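Local atomic coordinates of charybdin (Charybdis maritima, PDB entry 2B7U), a protein that belongs to the plant ribosome-inactivating protein family and carries that family's mixed alpha/beta fold in a single chain. Residues 169-173 / 238-242; 193-198 / 223-227. All blocks are in the same frame, centred on the assembly; numbering follows the deposited sequence.

Contact 1 (169-173 / 238-242); sequences TRFVD and NFLGI
A single antiparallel beta bridge, in a buried contact whose centre lies about 11 Å from that of the chain, joins the break between helix 151-170 and helix 172-180 to the loop after helix 233-237. Phe171 interrupts the helices with an extended backbone (phi/psi -130/127) and takes the N-cap position of the second; Leu240 is likewise extended (-93/135). Their CA atoms lie 4.6 Å apart as a non-hydrogen-bonded pair, flanked by two backbone hydrogen bonds: Gly241 N to Arg170 O (2.8 Å) and Val172 N to Phe239 O (3.1 Å). The same carbonyls receive CA-H...O contacts, Leu240 CA to Arg170 O and Phe171 CA to Phe239 O, each 3.5 Å. Gly241 CA sits 3.6 Å from Thr169 O, where a beta carbon would clash with that oxygen. Water 1 accepts from Asp173 N (2.9 Å) and donates to Asp173 OD2 and Phe239 O (both 2.7 Å), tying the first turn of the new helix to the loop. Phe171 (chi1 m) brings CE1 to 3.9 Å from Leu240 CD1, and Thr169 CG2 meets Ile242 CG2 at 3.9 Å. Trp202, in helix 202-214, makes a cation-pi contact with Arg170, whose NH2 is hydrogen-bonded to Asp77 O, meets the Phe171 ring at about 75° and gives its NE1 hydrogen to Ile242 O. Thr169 packs on helix 21-35, while Phe171 and Phe239 both touch Leu198 of helix 192-199.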
ATOM      1  N   THR A 169       1.948   1.860  -5.213  1.00 13.11           N
ATOM      2  CA  THR A 169       2.523   0.582  -5.634  1.00 13.20           C
ATOM      3  C   THR A 169       1.443  -0.290  -6.286  1.00 12.03           C
ATOM      4  O   THR A 169       1.655  -0.874  -7.347  1.00 12.02           O
ATOM      5  CB  THR A 169       3.182  -0.114  -4.444  1.00 13.67           C
ATOM      6  OG1 THR A 169       4.329   0.665  -4.036  1.00 14.08           O
ATOM      7  CG2 THR A 169       3.649  -1.502  -4.759  1.00 14.59           C
ATOM      8  N   ARG A 170       0.263  -0.279  -5.703  1.00 12.38           N
ATOM      9  CA  ARG A 170      -0.857  -1.087  -6.235  1.00 12.17           C
ATOM     10  C   ARG A 170      -1.395  -0.611  -7.579  1.00 12.14           C
ATOM     11  O   ARG A 170      -1.857  -1.439  -8.365  1.00 13.06           O
ATOM     12  CB  ARG A 170      -1.992  -1.128  -5.235  1.00 12.17           C
ATOM     13  CG  ARG A 170      -1.739  -1.823  -3.917  1.00 12.97           C
ATOM     14  CD  ARG A 170      -2.914  -1.583  -2.974  1.00 13.30           C
ATOM     15  NE  ARG A 170      -2.796  -2.376  -1.755  1.00 14.94           N
ATOM     16  CZ  ARG A 170      -2.963  -1.912  -0.519  1.00 17.61           C
ATOM     17  NH1 ARG A 170      -3.304  -0.649  -0.307  1.00 20.37           N
ATOM     18  NH2 ARG A 170      -2.838  -2.727   0.510  1.00 18.41           N
ATOM     19  N   PHE A 171      -1.425   0.696  -7.837  1.00 12.23           N
ATOM     20  CA  PHE A 171      -2.110   1.241  -9.025  1.00 12.07           C
ATOM     21  C   PHE A 171      -1.274   2.202  -9.832  1.00 13.22           C
ATOM     22  O   PHE A 171      -0.760   3.182  -9.309  1.00 13.84           O
ATOM     23  CB  PHE A 171      -3.404   1.941  -8.621  1.00 12.72           C
ATOM     24  CG  PHE A 171      -4.471   0.990  -8.129  1.00 11.42           C
ATOM     25  CD1 PHE A 171      -5.191   0.241  -9.038  1.00 13.19           C
ATOM     26  CD2 PHE A 171      -4.722   0.841  -6.788  1.00 12.08           C
ATOM     27  CE1 PHE A 171      -6.166  -0.630  -8.579  1.00 11.90           C
ATOM     28  CE2 PHE A 171      -5.689  -0.037  -6.330  1.00 12.19           C
ATOM     29  CZ  PHE A 171      -6.414  -0.762  -7.230  1.00 11.92           C
ATOM     30  N   VAL A 172      -1.163   1.922 -11.122  1.00 13.67           N
ATOM     31  CA  VAL A 172      -0.441   2.767 -12.061  1.00 14.59           C
ATOM     32  C   VAL A 172      -0.889   4.217 -12.023  1.00 14.03           C
ATOM     33  O   VAL A 172      -0.047   5.126 -11.977  1.00 14.65           O
ATOM     34  CB  VAL A 172      -0.588   2.178 -13.507  1.00 15.07           C
ATOM     35  CG1 VAL A 172       0.030   3.108 -14.552  1.00 16.84           C
ATOM     36  CG2 VAL A 172       0.051   0.767 -13.545  1.00 17.69           C
ATOM     37  N   ASP A 173      -2.192   4.443 -12.051  1.00 13.96           N
ATOM     38  CA  ASP A 173      -2.741   5.810 -12.195  1.00 14.15           C
ATOM     39  C   ASP A 173      -2.495   6.621 -10.922  1.00 14.28           C
ATOM     40  O   ASP A 173      -2.360   7.852 -10.978  1.00 14.27           O
ATOM     41  CB  ASP A 173      -4.240   5.770 -12.500  1.00 14.60           C
ATOM     42  CG  ASP A 173      -4.532   5.225 -13.876  1.00 16.41           C
ATOM     43  OD1 ASP A 173      -4.030   5.818 -14.852  1.00 19.67           O
ATOM     44  OD2 ASP A 173      -5.232   4.198 -13.969  1.00 18.35           O
ATOM     45  N   ASN A 238      -4.244  -3.690 -16.740  1.00 15.22           N
ATOM     46  CA  ASN A 238      -3.500  -2.485 -17.122  1.00 16.14           C
ATOM     47  C   ASN A 238      -3.536  -1.412 -16.040  1.00 15.19           C
ATOM     48  O   ASN A 238      -2.618  -0.566 -15.957  1.00 16.97           O
ATOM     49  CB  ASN A 238      -4.065  -1.905 -18.413  1.00 17.14           C
ATOM     50  CG  ASN A 238      -3.659  -2.677 -19.672  1.00 21.92           C
ATOM     51  OD1 ASN A 238      -4.271  -2.473 -20.730  1.00 29.15           O
ATOM     52  ND2 ASN A 238      -2.636  -3.550 -19.585  1.00 23.62           N
ATOM     53  N   PHE A 239      -4.569  -1.428 -15.196  1.00 13.12           N
ATOM     54  CA  PHE A 239      -4.647  -0.482 -14.067  1.00 12.84           C
ATOM     55  C   PHE A 239      -3.738  -0.840 -12.898  1.00 12.29           C
ATOM     56  O   PHE A 239      -3.393   0.043 -12.102  1.00 13.21           O
ATOM     57  CB  PHE A 239      -6.086  -0.385 -13.538  1.00 13.90           C
ATOM     58  CG  PHE A 239      -7.025   0.314 -14.469  1.00 14.24           C
ATOM     59  CD1 PHE A 239      -7.602  -0.369 -15.530  1.00 15.46           C
ATOM     60  CD2 PHE A 239      -7.308   1.671 -14.303  1.00 13.96           C
ATOM     61  CE1 PHE A 239      -8.474   0.279 -16.416  1.00 16.90           C
ATOM     62  CE2 PHE A 239      -8.194   2.322 -15.179  1.00 16.15           C
ATOM     63  CZ  PHE A 239      -8.770   1.606 -16.237  1.00 16.12           C
ATOM     64  N   LEU A 240      -3.383  -2.115 -12.750  1.00 11.99           N
ATOM     65  CA  LEU A 240      -2.669  -2.554 -11.558  1.00 12.17           C
ATOM     66  C   LEU A 240      -1.162  -2.541 -11.737  1.00 12.60           C
ATOM     67  O   LEU A 240      -0.631  -2.931 -12.761  1.00 13.19           O
ATOM     68  CB  LEU A 240      -3.089  -3.968 -11.128  1.00 13.18           C
ATOM     69  CG  LEU A 240      -4.374  -4.023 -10.300  1.00 15.22           C
ATOM     70  CD1 LEU A 240      -5.592  -3.608 -11.094  1.00 14.96           C
ATOM     71  CD2 LEU A 240      -4.625  -5.377  -9.629  1.00 16.30           C
ATOM     72  N   GLY A 241      -0.480  -2.033 -10.744  1.00 12.04           N
ATOM     73  CA  GLY A 241       0.959  -2.109 -10.659  1.00 11.66           C
ATOM     74  C   GLY A 241       1.496  -3.407 -10.105  1.00 12.10           C
ATOM     75  O   GLY A 241       2.643  -3.797 -10.366  1.00 12.02           O
ATOM     76  N   ILE A 242       0.685  -4.048  -9.266  1.00 12.94           N
ATOM     77  CA  ILE A 242       1.016  -5.319  -8.633  1.00 13.57           C
ATOM     78  C   ILE A 242      -0.313  -5.964  -8.210  1.00 12.92           C
ATOM     79  O   ILE A 242      -1.293  -5.263  -7.947  1.00 12.94           O
ATOM     80  CB  ILE A 242       2.067  -5.125  -7.476  1.00 14.02           C
ATOM     81  CG1 ILE A 242       2.672  -6.477  -7.058  1.00 15.32           C
ATOM     82  CG2 ILE A 242       1.450  -4.391  -6.313  1.00 14.80           C
ATOM     83  CD1 ILE A 242       4.025  -6.336  -6.456  1.00 16.59           C
TER
HETATM   84  O   HOH W   1      -4.364   2.583 -12.034  1.00 14.92           O

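Contact 2 (193-198 / 223-227); sequences WMQNDL and QTIYG
Trp193, near the start of helix 192-199, takes chi1 p and points its CB toward segment 223-227. Its five-membered ring forms a face-to-face stack with the Tyr226 ring, centroids 3.7 Å apart and planes at 9°, with Trp193 CD1 3.4 Å from Tyr226 CE2. The six-membered ring receives a CH-pi contact from Tyr226 CB, 3.9 Å from its centroid, and Trp193 CZ3 reaches Ile225 CG2 at 3.6 Å. Met194, one residue on, packs instead on helix 172-180. Segment 193-198 runs antiparallel to strand 223-225, their axes 9.0 Å apart at closest approach and at 171°, so the aromatic pair lies at the turn end of a beta-hairpin formed with strand 228-230. Tyr226 (phi/psi 49/41) and Gly227 (73/9) have left-handed backbones, consistent with a two-residue type I′ turn. Further along, the helix widens into a pi-type turn: Trp193 O accepts Asp197 N at 2.8 Å and, weakly, Leu198 N at 3.3 Å. Asp197 (chi1 m) faces the hairpin; its OD2 accepts the backbone Tyr226 N at 2.9 Å, and its CB is 4.1 Å from Ile225 CG2. Water 2 donates to Asp197 OD2 (2.7 Å) and accepts from Gly227 N (2.9 Å), so one carboxylate oxygen holds the turn both directly and through water. Leu198, on the buried side, sets CD2 3.9 Å from Ile225 CG2; the Ile225 side chain also touches Phe205 of helix 202-214.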
ATOM      1  N   TRP A 193     -12.291   9.161  -7.777  1.00 19.20           N
ATOM      2  CA  TRP A 193     -12.387   7.917  -8.537  1.00 19.12           C
ATOM      3  C   TRP A 193     -11.248   6.955  -8.190  1.00 18.70           C
ATOM      4  O   TRP A 193     -11.417   5.725  -8.199  1.00 18.86           O
ATOM      5  CB  TRP A 193     -12.465   8.184 -10.034  1.00 19.38           C
ATOM      6  CG  TRP A 193     -11.205   8.553 -10.756  1.00 18.88           C
ATOM      7  CD1 TRP A 193     -10.737   9.820 -11.009  1.00 19.87           C
ATOM      8  CD2 TRP A 193     -10.278   7.655 -11.361  1.00 18.20           C
ATOM      9  NE1 TRP A 193      -9.569   9.748 -11.733  1.00 20.50           N
ATOM     10  CE2 TRP A 193      -9.270   8.431 -11.968  1.00 20.21           C
ATOM     11  CE3 TRP A 193     -10.197   6.266 -11.453  1.00 19.50           C
ATOM     12  CZ2 TRP A 193      -8.201   7.857 -12.650  1.00 19.92           C
ATOM     13  CZ3 TRP A 193      -9.141   5.708 -12.143  1.00 19.50           C
ATOM     14  CH2 TRP A 193      -8.159   6.500 -12.724  1.00 19.52           C
ATOM     15  N   MET A 194     -10.076   7.515  -7.901  1.00 16.99           N
ATOM     16  CA  MET A 194      -8.930   6.704  -7.480  1.00 17.12           C
ATOM     17  C   MET A 194      -9.165   6.099  -6.095  1.00 17.25           C
ATOM     18  O   MET A 194      -8.764   4.963  -5.835  1.00 16.74           O
ATOM     19  CB  MET A 194      -7.640   7.521  -7.521  1.00 16.83           C
ATOM     20  CG  MET A 194      -7.253   7.890  -8.909  1.00 16.47           C
ATOM     21  SD  MET A 194      -5.687   8.771  -9.009  1.00 19.31           S
ATOM     22  CE  MET A 194      -5.706   9.169 -10.761  1.00 20.95           C
ATOM     23  N   GLN A 195      -9.803   6.825  -5.193  1.00 18.21           N
ATOM     24  CA  GLN A 195     -10.217   6.214  -3.922  1.00 20.25           C
ATOM     25  C   GLN A 195     -11.275   5.113  -4.113  1.00 20.50           C
ATOM     26  O   GLN A 195     -11.134   3.952  -3.672  1.00 21.32           O
ATOM     27  CB  GLN A 195     -10.766   7.287  -2.984  1.00 19.91           C
ATOM     28  CG  GLN A 195     -11.194   6.715  -1.645  1.00 22.68           C
ATOM     29  CD  GLN A 195     -11.971   7.704  -0.829  1.00 23.45           C
ATOM     30  OE1 GLN A 195     -12.995   8.225  -1.274  1.00 30.06           O
ATOM     31  NE2 GLN A 195     -11.501   7.970   0.368  1.00 27.67           N
ATOM     32  N   ASN A 196     -12.353   5.444  -4.801  1.00 19.29           N
ATOM     33  CA  ASN A 196     -13.524   4.591  -4.789  1.00 19.80           C
ATOM     34  C   ASN A 196     -13.542   3.497  -5.846  1.00 19.14           C
ATOM     35  O   ASN A 196     -14.125   2.395  -5.647  1.00 20.81           O
ATOM     36  CB  ASN A 196     -14.777   5.439  -4.978  1.00 19.82           C
ATOM     37  CG  ASN A 196     -15.045   6.382  -3.837  1.00 23.97           C
ATOM     38  OD1 ASN A 196     -15.820   7.338  -3.985  1.00 28.92           O
ATOM     39  ND2 ASN A 196     -14.449   6.121  -2.691  1.00 24.94           N
ATOM     40  N   ASP A 197     -13.011   3.812  -7.017  1.00 17.45           N
ATOM     41  CA  ASP A 197     -13.004   2.847  -8.108  1.00 17.13           C
ATOM     42  C   ASP A 197     -11.767   1.956  -8.020  1.00 16.33           C
ATOM     43  O   ASP A 197     -11.835   0.775  -8.357  1.00 16.79           O
ATOM     44  CB  ASP A 197     -13.045   3.508  -9.485  1.00 17.02           C
ATOM     45  CG  ASP A 197     -14.192   4.485  -9.654  1.00 20.71           C
ATOM     46  OD1 ASP A 197     -14.838   4.879  -8.643  1.00 25.39           O
ATOM     47  OD2 ASP A 197     -14.399   4.909 -10.810  1.00 20.96           O
ATOM     48  N   LEU A 198     -10.632   2.526  -7.621  1.00 15.22           N
ATOM     49  CA  LEU A 198      -9.393   1.755  -7.557  1.00 13.98           C
ATOM     50  C   LEU A 198      -9.107   1.201  -6.176  1.00 14.23           C
ATOM     51  O   LEU A 198      -9.171  -0.007  -5.969  1.00 14.00           O
ATOM     52  CB  LEU A 198      -8.207   2.591  -8.039  1.00 13.75           C
ATOM     53  CG  LEU A 198      -8.300   3.082  -9.485  1.00 13.62           C
ATOM     54  CD1 LEU A 198      -7.031   3.822  -9.872  1.00 14.30           C
ATOM     55  CD2 LEU A 198      -8.535   1.922 -10.447  1.00 14.90           C
ATOM     56  N   GLN A 223     -16.358  -4.066 -15.567  1.00 16.41           N
ATOM     57  CA  GLN A 223     -16.289  -3.140 -14.452  1.00 17.06           C
ATOM     58  C   GLN A 223     -16.292  -1.725 -15.007  1.00 17.76           C
ATOM     59  O   GLN A 223     -15.851  -1.499 -16.124  1.00 19.78           O
ATOM     60  CB  GLN A 223     -15.006  -3.378 -13.675  1.00 16.88           C
ATOM     61  CG  GLN A 223     -14.863  -4.808 -13.196  1.00 17.51           C
ATOM     62  CD  GLN A 223     -15.849  -5.166 -12.133  1.00 18.68           C
ATOM     63  OE1 GLN A 223     -15.977  -4.462 -11.130  1.00 21.28           O
ATOM     64  NE2 GLN A 223     -16.584  -6.257 -12.344  1.00 18.94           N
ATOM     65  N   THR A 224     -16.778  -0.778 -14.224  1.00 16.72           N
ATOM     66  CA  THR A 224     -16.712   0.622 -14.620  1.00 16.72           C
ATOM     67  C   THR A 224     -15.681   1.319 -13.742  1.00 16.53           C
ATOM     68  O   THR A 224     -15.775   1.283 -12.508  1.00 16.89           O
ATOM     69  CB  THR A 224     -18.093   1.267 -14.492  1.00 16.80           C
ATOM     70  OG1 THR A 224     -19.005   0.588 -15.356  1.00 18.00           O
ATOM     71  CG2 THR A 224     -18.024   2.724 -14.886  1.00 16.88           C
ATOM     72  N   ILE A 225     -14.734   2.009 -14.384  1.00 16.92           N
ATOM     73  CA  ILE A 225     -13.672   2.771 -13.704  1.00 16.12           C
ATOM     74  C   ILE A 225     -13.548   4.129 -14.386  1.00 17.11           C
ATOM     75  O   ILE A 225     -13.455   4.183 -15.607  1.00 16.38           O
ATOM     76  CB  ILE A 225     -12.304   2.060 -13.765  1.00 17.07           C
ATOM     77  CG1 ILE A 225     -12.389   0.706 -13.058  1.00 15.58           C
ATOM     78  CG2 ILE A 225     -11.209   2.938 -13.150  1.00 17.32           C
ATOM     79  CD1 ILE A 225     -11.131  -0.144 -13.141  1.00 17.33           C
ATOM     80  N   TYR A 226     -13.553   5.191 -13.588  1.00 18.52           N
ATOM     81  CA  TYR A 226     -13.475   6.571 -14.107  1.00 19.71           C
ATOM     82  C   TYR A 226     -14.498   6.780 -15.226  1.00 19.25           C
ATOM     83  O   TYR A 226     -14.205   7.429 -16.230  1.00 19.12           O
ATOM     84  CB  TYR A 226     -12.070   6.856 -14.640  1.00 20.59           C
ATOM     85  CG  TYR A 226     -11.652   8.315 -14.735  1.00 23.14           C
ATOM     86  CD1 TYR A 226     -10.570   8.684 -15.525  1.00 23.64           C
ATOM     87  CD2 TYR A 226     -12.306   9.310 -14.033  1.00 23.21           C
ATOM     88  CE1 TYR A 226     -10.156  10.007 -15.608  1.00 25.80           C
ATOM     89  CE2 TYR A 226     -11.901  10.640 -14.119  1.00 25.29           C
ATOM     90  CZ  TYR A 226     -10.823  10.978 -14.905  1.00 25.48           C
ATOM     91  OH  TYR A 226     -10.424  12.313 -14.993  1.00 28.33           O
ATOM     92  N   GLY A 227     -15.700   6.241 -15.044  1.00 18.80           N
ATOM     93  CA  GLY A 227     -16.777   6.414 -15.999  1.00 18.94           C
ATOM     94  C   GLY A 227     -16.656   5.644 -17.309  1.00 18.97           C
ATOM     95  O   GLY A 227     -17.465   5.842 -18.226  1.00 19.68           O
TER
HETATM   96  O   HOH W   2     -16.411   4.946 -12.537  1.00 28.47           O

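From the N terminus, the chain lays down the large mixed sheet and the earlier helices before reaching 169-173, where contact 1 opens. Helix 172-180 leads on to 192-199, which opens contact 2; helix 202-214 follows, and the hairpin strand 223-225 with its turn closes the inner loop. Helix 233-237 then brings the chain to 238-242, which closes the outer one, so contact 2 nests wholly inside contact 1. Their centres are about 13 Å apart and they touch: Phe171 CZ is 3.1 Å from Leu198 O, and Phe239 CE2 packs 3.7 Å from Ile225 CG2. Together they tie the late hairpin and the loop beyond helix 233-237 to consecutive helices of the chain.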